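Local coordinates for protein benzoate transport porin BenP (Acinetobacter baumannii AB307-0294, PDB 5DL8) that is an outer-membrane beta-barrel of the OprD porin family that probably lets small molecules such as benzoate cross the membrane, at residues D143-L157 with I169-F183. Sequence-based numbering, arbitrary orientation.
Sequences DASRQLLTSYWGTNL and IGRVEKVSPRNEEDF
Arg178 reaches across to Asp143 and Arg146 at the most tightly packed end of this contact. Its NH1 donates to Asp143 OD2 at 2.8 Å, in the guanidinium plane and on the syn lone pair, completing a salt bridge. The carboxylate and guanidinium planes stand 72° apart. Asp143 OD1 accepts from the backbone N of Ser145, an Asx turn, and also from its OG. Arg146 CG lies over one face of the Arg178 guanidinium, 3.4 Å from Arg178 NE. A bend at chi2 (-53°) carries the Arg146 guanidinium round, with Arg178 NH2 over its centre. Arg178 NE also donates to Thr97 O.

Beyond this corner, strands 151-153 and 155-160, with a turn of the chain at Gly154, both pair antiparallel with strand 165-176 in the barrel wall. Glu173 and Lys174 both face Trp153, a classic beta bulge: Trp153 O accepts from Glu173 N at 2.9 Å and from Lys174 N at 3.2 Å. One face carries Tyr152, Val172 and Val175, all buried. Tyr152 CE1 packs on Val175 CG2 at 3.6 Å.

Toward Trp153, Leu157 and Ile169 the other face is looser and reaches the surface. Trp153, with CG anti to its backbone N (chi1 -174°), turns its ring edge toward the face of Phe183, centroids 5.6 Å apart. Ser151 OG lies near Phe183 CZ but bonds to Glu132. Further along, Leu157 CB only brushes Ile169 CG1 at 4.0 Å, and Arg171 pairs with Glu173 and Glu223.

Backbone bonds thus fix the wall, while a buried ion pair ties the loop holding Asp143 to the turn after 169-176. With two guanidinium groups close together here, Asp143 is likely to stay ionised and to offset part of their positive charge.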
ATOM      1  N   ASP A 143       0.574   1.819  -3.524  1.00 39.38           N
ATOM      2  CA  ASP A 143       1.888   2.040  -2.939  1.00 38.48           C
ATOM      3  C   ASP A 143       2.520   3.378  -3.401  1.00 37.10           C
ATOM      4  O   ASP A 143       3.254   3.450  -4.431  1.00 34.27           O
ATOM      5  CB  ASP A 143       2.843   0.891  -3.229  1.00 32.99           C
ATOM      6  CG  ASP A 143       4.123   1.011  -2.418  1.00 32.77           C
ATOM      7  OD1 ASP A 143       4.282   2.014  -1.595  1.00 36.25           O
ATOM      8  OD2 ASP A 143       5.017   0.159  -2.555  1.00 30.10           O
ATOM      9  N   ALA A 144       2.305   4.352  -2.545  1.00 32.49           N
ATOM     10  CA  ALA A 144       2.932   5.711  -2.696  1.00 32.50           C
ATOM     11  C   ALA A 144       4.115   5.967  -1.753  1.00 29.53           C
ATOM     12  O   ALA A 144       4.441   7.089  -1.482  1.00 31.14           O
ATOM     13  CB  ALA A 144       1.810   6.808  -2.481  1.00 31.01           C
ATOM     14  N   SER A 145       4.792   4.958  -1.270  1.00 29.95           N
ATOM     15  CA  SER A 145       5.810   5.110  -0.168  1.00 29.16           C
ATOM     16  C   SER A 145       7.226   5.660  -0.701  1.00 30.36           C
ATOM     17  O   SER A 145       8.180   6.151   0.090  1.00 29.66           O
ATOM     18  CB  SER A 145       5.988   3.721   0.540  1.00 25.92           C
ATOM     19  OG  SER A 145       6.574   2.753  -0.370  1.00 24.84           O
ATOM     20  N   ARG A 146       7.382   5.620  -2.020  1.00 28.35           N
ATOM     21  CA  ARG A 146       8.734   5.908  -2.545  1.00 29.17           C
ATOM     22  C   ARG A 146       8.685   7.048  -3.598  1.00 27.61           C
ATOM     23  O   ARG A 146       8.370   8.172  -3.209  1.00 29.20           O
ATOM     24  CB  ARG A 146       9.364   4.605  -3.059  1.00 29.34           C
ATOM     25  CG  ARG A 146       9.581   3.480  -2.044  1.00 28.98           C
ATOM     26  CD  ARG A 146      10.348   3.945  -0.866  1.00 29.78           C
ATOM     27  NE  ARG A 146      10.974   2.841  -0.135  1.00 32.35           N
ATOM     28  CZ  ARG A 146      10.347   1.929   0.660  1.00 35.30           C
ATOM     29  NH1 ARG A 146       9.009   1.901   0.848  1.00 32.66           N
ATOM     30  NH2 ARG A 146      11.099   0.982   1.216  1.00 34.81           N
ATOM     31  N   GLN A 147       8.891   6.737  -4.887  1.00 23.80           N
ATOM     32  CA  GLN A 147       8.829   7.724  -5.907  1.00 22.73           C
ATOM     33  C   GLN A 147       7.596   7.529  -6.771  1.00 22.26           C
ATOM     34  O   GLN A 147       6.488   7.962  -6.355  1.00 22.00           O
ATOM     35  CB  GLN A 147      10.162   7.778  -6.686  1.00 22.14           C
ATOM     36  CG  GLN A 147      10.269   8.785  -7.801  1.00 22.70           C
ATOM     37  CD  GLN A 147       9.738  10.165  -7.451  1.00 24.11           C
ATOM     38  OE1 GLN A 147       8.524  10.381  -7.453  1.00 26.74           O
ATOM     39  NE2 GLN A 147      10.638  11.132  -7.224  1.00 25.13           N
ATOM     40  N   LEU A 148       7.691   6.864  -7.908  1.00 23.07           N
ATOM     41  CA  LEU A 148       6.426   6.610  -8.719  1.00 23.72           C
ATOM     42  C   LEU A 148       5.513   5.520  -8.014  1.00 23.38           C
ATOM     43  O   LEU A 148       5.979   4.833  -7.065  1.00 22.26           O
ATOM     44  CB  LEU A 148       6.745   6.336 -10.177  1.00 24.92           C
ATOM     45  CG  LEU A 148       7.663   7.381 -10.878  1.00 26.24           C
ATOM     46  CD1 LEU A 148       7.769   7.097 -12.377  1.00 27.75           C
ATOM     47  CD2 LEU A 148       7.057   8.778 -10.612  1.00 27.85           C
ATOM     48  N   LEU A 149       4.255   5.434  -8.431  1.00 24.37           N
ATOM     49  CA  LEU A 149       3.180   4.647  -7.751  1.00 25.67           C
ATOM     50  C   LEU A 149       2.839   3.348  -8.536  1.00 24.83           C
ATOM     51  O   LEU A 149       2.789   3.267  -9.798  1.00 24.67           O
ATOM     52  CB  LEU A 149       1.930   5.459  -7.733  1.00 29.20           C
ATOM     53  CG  LEU A 149       1.649   6.528  -6.671  1.00 33.02           C
ATOM     54  CD1 LEU A 149       2.841   7.279  -6.212  1.00 32.99           C
ATOM     55  CD2 LEU A 149       0.525   7.482  -7.050  1.00 33.55           C
ATOM     56  N   THR A 150       2.681   2.288  -7.778  1.00 23.96           N
ATOM     57  CA  THR A 150       2.235   0.965  -8.282  1.00 23.03           C
ATOM     58  C   THR A 150       0.816   1.086  -8.851  1.00 22.76           C
ATOM     59  O   THR A 150      -0.042   1.769  -8.296  1.00 23.70           O
ATOM     60  CB  THR A 150       2.318  -0.057  -7.125  1.00 23.04           C
ATOM     61  OG1 THR A 150       3.638   0.041  -6.601  1.00 22.85           O
ATOM     62  CG2 THR A 150       2.012  -1.575  -7.511  1.00 22.21           C
ATOM     63  N   SER A 151       0.598   0.511 -10.010  1.00 23.08           N
ATOM     64  CA  SER A 151      -0.735   0.237 -10.525  1.00 23.76           C
ATOM     65  C   SER A 151      -0.768  -1.171 -11.122  1.00 24.46           C
ATOM     66  O   SER A 151       0.281  -1.882 -11.107  1.00 24.81           O
ATOM     67  CB  SER A 151      -1.079   1.310 -11.538  1.00 23.96           C
ATOM     68  OG  SER A 151      -0.282   1.209 -12.721  1.00 24.00           O
ATOM     69  N   TYR A 152      -1.938  -1.562 -11.687  1.00 26.12           N
ATOM     70  CA  TYR A 152      -2.270  -2.965 -12.057  1.00 26.69           C
ATOM     71  C   TYR A 152      -2.974  -3.018 -13.432  1.00 27.74           C
ATOM     72  O   TYR A 152      -3.504  -2.001 -13.932  1.00 28.98           O
ATOM     73  CB  TYR A 152      -3.226  -3.519 -10.940  1.00 26.84           C
ATOM     74  CG  TYR A 152      -2.570  -3.555  -9.614  1.00 25.65           C
ATOM     75  CD1 TYR A 152      -1.694  -4.522  -9.292  1.00 27.17           C
ATOM     76  CD2 TYR A 152      -2.695  -2.493  -8.735  1.00 26.82           C
ATOM     77  CE1 TYR A 152      -1.018  -4.528  -8.037  1.00 27.74           C
ATOM     78  CE2 TYR A 152      -2.043  -2.496  -7.520  1.00 25.94           C
ATOM     79  CZ  TYR A 152      -1.207  -3.491  -7.185  1.00 26.73           C
ATOM     80  OH  TYR A 152      -0.576  -3.400  -5.949  1.00 30.33           O
ATOM     81  N   TRP A 153      -2.965  -4.155 -14.089  1.00 27.06           N
ATOM     82  CA  TRP A 153      -3.665  -4.200 -15.332  1.00 28.72           C
ATOM     83  C   TRP A 153      -4.615  -5.385 -15.284  1.00 28.75           C
ATOM     84  O   TRP A 153      -4.180  -6.508 -14.965  1.00 27.06           O
ATOM     85  CB  TRP A 153      -2.674  -4.393 -16.453  1.00 30.35           C
ATOM     86  CG  TRP A 153      -3.195  -4.319 -17.894  1.00 33.44           C
ATOM     87  CD1 TRP A 153      -3.494  -5.405 -18.771  1.00 35.42           C
ATOM     88  CD2 TRP A 153      -3.353  -3.139 -18.664  1.00 34.85           C
ATOM     89  NE1 TRP A 153      -3.840  -4.910 -20.007  1.00 37.22           N
ATOM     90  CE2 TRP A 153      -3.780  -3.527 -19.959  1.00 37.65           C
ATOM     91  CE3 TRP A 153      -3.167  -1.770 -18.390  1.00 36.42           C
ATOM     92  CZ2 TRP A 153      -4.040  -2.581 -20.969  1.00 38.92           C
ATOM     93  CZ3 TRP A 153      -3.425  -0.843 -19.404  1.00 37.10           C
ATOM     94  CH2 TRP A 153      -3.860  -1.262 -20.666  1.00 38.87           C
ATOM     95  N   GLY A 154      -5.858  -5.137 -15.657  1.00 29.19           N
ATOM     96  CA  GLY A 154      -6.895  -6.212 -15.652  1.00 30.24           C
ATOM     97  C   GLY A 154      -8.286  -5.693 -15.857  1.00 31.03           C
ATOM     98  O   GLY A 154      -8.475  -4.636 -16.438  1.00 30.54           O
ATOM     99  N   THR A 155      -9.274  -6.488 -15.427  1.00 33.05           N
ATOM    100  CA  THR A 155     -10.671  -6.126 -15.470  1.00 33.89           C
ATOM    101  C   THR A 155     -11.259  -6.258 -14.122  1.00 33.35           C
ATOM    102  O   THR A 155     -10.992  -7.277 -13.460  1.00 35.45           O
ATOM    103  CB  THR A 155     -11.392  -7.119 -16.330  1.00 36.20           C
ATOM    104  OG1 THR A 155     -10.649  -7.252 -17.525  1.00 38.82           O
ATOM    105  CG2 THR A 155     -12.771  -6.660 -16.645  1.00 36.64           C
ATOM    106  N   ASN A 156     -12.045  -5.272 -13.695  1.00 32.79           N
ATOM    107  CA  ASN A 156     -12.889  -5.436 -12.511  1.00 32.75           C
ATOM    108  C   ASN A 156     -14.277  -4.864 -12.591  1.00 33.56           C
ATOM    109  O   ASN A 156     -14.573  -4.095 -13.487  1.00 34.45           O
ATOM    110  CB  ASN A 156     -12.183  -4.971 -11.232  1.00 31.34           C
ATOM    111  CG  ASN A 156     -11.981  -3.428 -11.113  1.00 31.76           C
ATOM    112  OD1 ASN A 156     -12.519  -2.582 -11.834  1.00 31.22           O
ATOM    113  ND2 ASN A 156     -11.287  -3.095 -10.087  1.00 31.95           N
ATOM    114  N   LEU A 157     -15.126  -5.312 -11.658  1.00 34.07           N
ATOM    115  CA  LEU A 157     -16.581  -4.991 -11.590  1.00 35.87           C
ATOM    116  C   LEU A 157     -16.882  -4.636 -10.149  1.00 36.20           C
ATOM    117  O   LEU A 157     -16.505  -5.397  -9.242  1.00 34.71           O
ATOM    118  CB  LEU A 157     -17.468  -6.150 -12.047  1.00 37.09           C
ATOM    119  CG  LEU A 157     -18.977  -5.896 -12.170  1.00 38.41           C
ATOM    120  CD1 LEU A 157     -19.262  -4.758 -13.143  1.00 39.46           C
ATOM    121  CD2 LEU A 157     -19.704  -7.179 -12.602  1.00 39.73           C
ATOM    122  N   ILE A 169     -15.420  -7.752  -7.792  1.00 32.03           N
ATOM    123  CA  ILE A 169     -14.717  -8.923  -8.334  1.00 32.38           C
ATOM    124  C   ILE A 169     -13.725  -8.457  -9.444  1.00 31.68           C
ATOM    125  O   ILE A 169     -13.924  -7.449 -10.089  1.00 30.95           O
ATOM    126  CB  ILE A 169     -15.660 -10.041  -8.908  1.00 33.25           C
ATOM    127  CG1 ILE A 169     -16.415  -9.561 -10.138  1.00 34.27           C
ATOM    128  CG2 ILE A 169     -16.594 -10.582  -7.822  1.00 33.87           C
ATOM    129  CD1 ILE A 169     -17.239 -10.640 -10.827  1.00 35.79           C
ATOM    130  N   GLY A 170     -12.674  -9.211  -9.678  1.00 30.98           N
ATOM    131  CA  GLY A 170     -11.726  -8.827 -10.741  1.00 31.45           C
ATOM    132  C   GLY A 170     -10.774  -9.963 -11.123  1.00 30.82           C
ATOM    133  O   GLY A 170     -10.634 -10.948 -10.407  1.00 31.30           O
ATOM    134  N   ARG A 171     -10.195  -9.829 -12.296  1.00 31.34           N
ATOM    135  CA  ARG A 171      -9.057 -10.594 -12.694  1.00 31.16           C
ATOM    136  C   ARG A 171      -7.918  -9.625 -13.050  1.00 30.36           C
ATOM    137  O   ARG A 171      -8.009  -8.892 -13.979  1.00 29.09           O
ATOM    138  CB  ARG A 171      -9.352 -11.385 -13.912  1.00 32.16           C
ATOM    139  CG  ARG A 171      -8.161 -12.234 -14.310  1.00 32.98           C
ATOM    140  CD  ARG A 171      -8.625 -13.257 -15.322  1.00 34.21           C
ATOM    141  NE  ARG A 171      -7.503 -13.804 -16.036  1.00 36.03           N
ATOM    142  CZ  ARG A 171      -6.771 -14.837 -15.633  1.00 38.29           C
ATOM    143  NH1 ARG A 171      -7.007 -15.508 -14.470  1.00 39.39           N
ATOM    144  NH2 ARG A 171      -5.827 -15.269 -16.444  1.00 38.35           N
ATOM    145  N   VAL A 172      -6.832  -9.730 -12.313  1.00 30.18           N
ATOM    146  CA  VAL A 172      -5.689  -8.855 -12.455  1.00 30.35           C
ATOM    147  C   VAL A 172      -4.525  -9.664 -13.097  1.00 30.59           C
ATOM    148  O   VAL A 172      -3.976 -10.536 -12.468  1.00 30.10           O
ATOM    149  CB  VAL A 172      -5.263  -8.264 -11.092  1.00 28.78           C
ATOM    150  CG1 VAL A 172      -4.182  -7.174 -11.315  1.00 29.76           C
ATOM    151  CG2 VAL A 172      -6.447  -7.645 -10.337  1.00 29.31           C
ATOM    152  N   GLU A 173      -4.187  -9.357 -14.320  1.00 30.62           N
ATOM    153  CA  GLU A 173      -3.183 -10.116 -15.012  1.00 32.77           C
ATOM    154  C   GLU A 173      -1.782  -9.665 -14.773  1.00 31.91           C
ATOM    155  O   GLU A 173      -0.878 -10.472 -14.871  1.00 32.10           O
ATOM    156  CB  GLU A 173      -3.535 -10.190 -16.504  1.00 37.41           C
ATOM    157  CG  GLU A 173      -4.766 -11.148 -16.693  1.00 41.80           C
ATOM    158  CD  GLU A 173      -5.205 -11.552 -18.134  1.00 46.39           C
ATOM    159  OE1 GLU A 173      -4.659 -11.001 -19.089  1.00 47.71           O
ATOM    160  OE2 GLU A 173      -6.135 -12.454 -18.293  1.00 50.16           O
ATOM    161  N   LYS A 174      -1.584  -8.359 -14.515  1.00 30.09           N
ATOM    162  CA  LYS A 174      -0.303  -7.763 -14.477  1.00 29.28           C
ATOM    163  C   LYS A 174      -0.232  -6.667 -13.418  1.00 26.94           C
ATOM    164  O   LYS A 174      -1.229  -6.057 -13.076  1.00 26.61           O
ATOM    165  CB  LYS A 174       0.055  -7.145 -15.840  1.00 30.63           C
ATOM    166  CG  LYS A 174      -0.060  -7.966 -17.141  1.00 33.60           C
ATOM    167  CD  LYS A 174       1.186  -8.734 -17.417  1.00 35.16           C
ATOM    168  CE  LYS A 174       1.424  -9.018 -18.893  1.00 39.21           C
ATOM    169  NZ  LYS A 174       0.271  -9.681 -19.518  1.00 42.76           N
ATOM    170  N   VAL A 175       0.992  -6.429 -12.971  1.00 25.79           N
ATOM    171  CA  VAL A 175       1.328  -5.407 -11.988  1.00 26.49           C
ATOM    172  C   VAL A 175       2.488  -4.581 -12.563  1.00 25.28           C
ATOM    173  O   VAL A 175       3.403  -5.118 -13.233  1.00 26.27           O
ATOM    174  CB  VAL A 175       1.731  -5.991 -10.581  1.00 25.43           C
ATOM    175  CG1 VAL A 175       2.868  -7.008 -10.688  1.00 26.19           C
ATOM    176  CG2 VAL A 175       2.196  -4.862  -9.663  1.00 25.16           C
ATOM    177  N   SER A 176       2.466  -3.288 -12.333  1.00 24.54           N
ATOM    178  CA  SER A 176       3.678  -2.426 -12.638  1.00 23.46           C
ATOM    179  C   SER A 176       4.171  -1.890 -11.360  1.00 22.76           C
ATOM    180  O   SER A 176       3.602  -0.921 -10.827  1.00 21.78           O
ATOM    181  CB  SER A 176       3.303  -1.236 -13.494  1.00 24.30           C
ATOM    182  OG  SER A 176       4.480  -0.580 -14.002  1.00 24.86           O
ATOM    183  N   PRO A 177       5.143  -2.543 -10.776  1.00 23.05           N
ATOM    184  CA  PRO A 177       5.632  -2.079  -9.451  1.00 22.93           C
ATOM    185  C   PRO A 177       6.131  -0.601  -9.363  1.00 23.21           C
ATOM    186  O   PRO A 177       6.446  -0.004 -10.379  1.00 22.65           O
ATOM    187  CB  PRO A 177       6.789  -3.087  -9.134  1.00 23.11           C
ATOM    188  CG  PRO A 177       6.389  -4.302  -9.839  1.00 23.93           C
ATOM    189  CD  PRO A 177       5.809  -3.796 -11.159  1.00 24.40           C
ATOM    190  N   ARG A 178       6.160  -0.052  -8.146  1.00 23.16           N
ATOM    191  CA  ARG A 178       6.520   1.328  -7.911  1.00 25.01           C
ATOM    192  C   ARG A 178       7.917   1.714  -8.597  1.00 26.05           C
ATOM    193  O   ARG A 178       8.048   2.783  -9.091  1.00 26.10           O
ATOM    194  CB  ARG A 178       6.548   1.619  -6.416  1.00 24.34           C
ATOM    195  CG  ARG A 178       7.740   1.032  -5.710  1.00 25.69           C
ATOM    196  CD  ARG A 178       7.581   1.029  -4.232  1.00 27.52           C
ATOM    197  NE  ARG A 178       8.788   0.530  -3.532  1.00 30.91           N
ATOM    198  CZ  ARG A 178       8.793   0.073  -2.246  1.00 33.38           C
ATOM    199  NH1 ARG A 178       7.581  -0.037  -1.552  1.00 30.14           N
ATOM    200  NH2 ARG A 178       9.965  -0.328  -1.656  1.00 32.26           N
ATOM    201  N   ASN A 179       8.850   0.758  -8.704  1.00 26.73           N
ATOM    202  CA  ASN A 179      10.187   0.991  -9.191  1.00 27.09           C
ATOM    203  C   ASN A 179      10.379   0.431 -10.551  1.00 28.89           C
ATOM    204  O   ASN A 179      11.554   0.132 -10.893  1.00 29.44           O
ATOM    205  CB  ASN A 179      11.260   0.420  -8.198  1.00 26.85           C
ATOM    206  CG  ASN A 179      11.209  -1.123  -8.039  1.00 28.42           C
ATOM    207  OD1 ASN A 179      10.171  -1.708  -7.932  1.00 29.16           O
ATOM    208  ND2 ASN A 179      12.349  -1.745  -7.925  1.00 30.26           N
ATOM    209  N   GLU A 180       9.302   0.253 -11.358  1.00 27.82           N
ATOM    210  CA  GLU A 180       9.471  -0.332 -12.683  1.00 28.72           C
ATOM    211  C   GLU A 180       8.603   0.390 -13.666  1.00 28.65           C
ATOM    212  O   GLU A 180       7.620   0.978 -13.286  1.00 25.25           O
ATOM    213  CB  GLU A 180       9.089  -1.870 -12.780  1.00 30.50           C
ATOM    214  CG  GLU A 180       9.715  -2.804 -11.784  1.00 33.20           C
ATOM    215  CD  GLU A 180      11.190  -3.080 -12.016  1.00 38.47           C
ATOM    216  OE1 GLU A 180      11.772  -2.621 -13.060  1.00 43.04           O
ATOM    217  OE2 GLU A 180      11.814  -3.765 -11.144  1.00 39.52           O
ATOM    218  N   GLU A 181       8.919   0.200 -14.935  1.00 29.58           N
ATOM    219  CA  GLU A 181       8.216   0.854 -16.048  1.00 33.23           C
ATOM    220  C   GLU A 181       7.119   0.072 -16.655  1.00 35.04           C
ATOM    221  O   GLU A 181       6.231   0.640 -17.197  1.00 39.80           O
ATOM    222  CB  GLU A 181       9.175   1.103 -17.275  1.00 34.07           C
ATOM    223  CG  GLU A 181      10.319   2.087 -16.949  1.00 35.39           C
ATOM    224  CD  GLU A 181      10.973   2.747 -18.196  1.00 34.60           C
ATOM    225  OE1 GLU A 181      11.357   2.081 -19.113  1.00 34.75           O
ATOM    226  OE2 GLU A 181      11.104   3.949 -18.248  1.00 33.61           O
ATOM    227  N   ASP A 182       7.259  -1.228 -16.694  1.00 34.82           N
ATOM    228  CA  ASP A 182       6.384  -2.077 -17.484  1.00 36.72           C
ATOM    229  C   ASP A 182       5.425  -2.839 -16.554  1.00 33.88           C
ATOM    230  O   ASP A 182       5.641  -2.920 -15.377  1.00 30.16           O
ATOM    231  CB  ASP A 182       7.248  -3.066 -18.283  1.00 40.53           C
ATOM    232  CG  ASP A 182       7.882  -2.407 -19.504  1.00 47.30           C
ATOM    233  OD1 ASP A 182       7.596  -1.184 -19.742  1.00 53.33           O
ATOM    234  OD2 ASP A 182       8.644  -3.096 -20.253  1.00 55.20           O
ATOM    235  N   PHE A 183       4.396  -3.375 -17.159  1.00 33.39           N
ATOM    236  CA  PHE A 183       3.377  -4.236 -16.536  1.00 33.54           C
ATOM    237  C   PHE A 183       3.926  -5.613 -16.748  1.00 33.61           C
ATOM    238  O   PHE A 183       4.235  -5.967 -17.871  1.00 33.88           O
ATOM    239  CB  PHE A 183       1.977  -4.066 -17.179  1.00 30.52           C
ATOM    240  CG  PHE A 183       1.290  -2.845 -16.693  1.00 28.55           C
ATOM    241  CD1 PHE A 183       0.607  -2.856 -15.463  1.00 26.23           C
ATOM    242  CD2 PHE A 183       1.423  -1.629 -17.406  1.00 28.38           C
ATOM    243  CE1 PHE A 183      -0.008  -1.712 -14.991  1.00 25.62           C
ATOM    244  CE2 PHE A 183       0.877  -0.447 -16.909  1.00 26.96           C
ATOM    245  CZ  PHE A 183       0.129  -0.493 -15.694  1.00 26.86           C
TER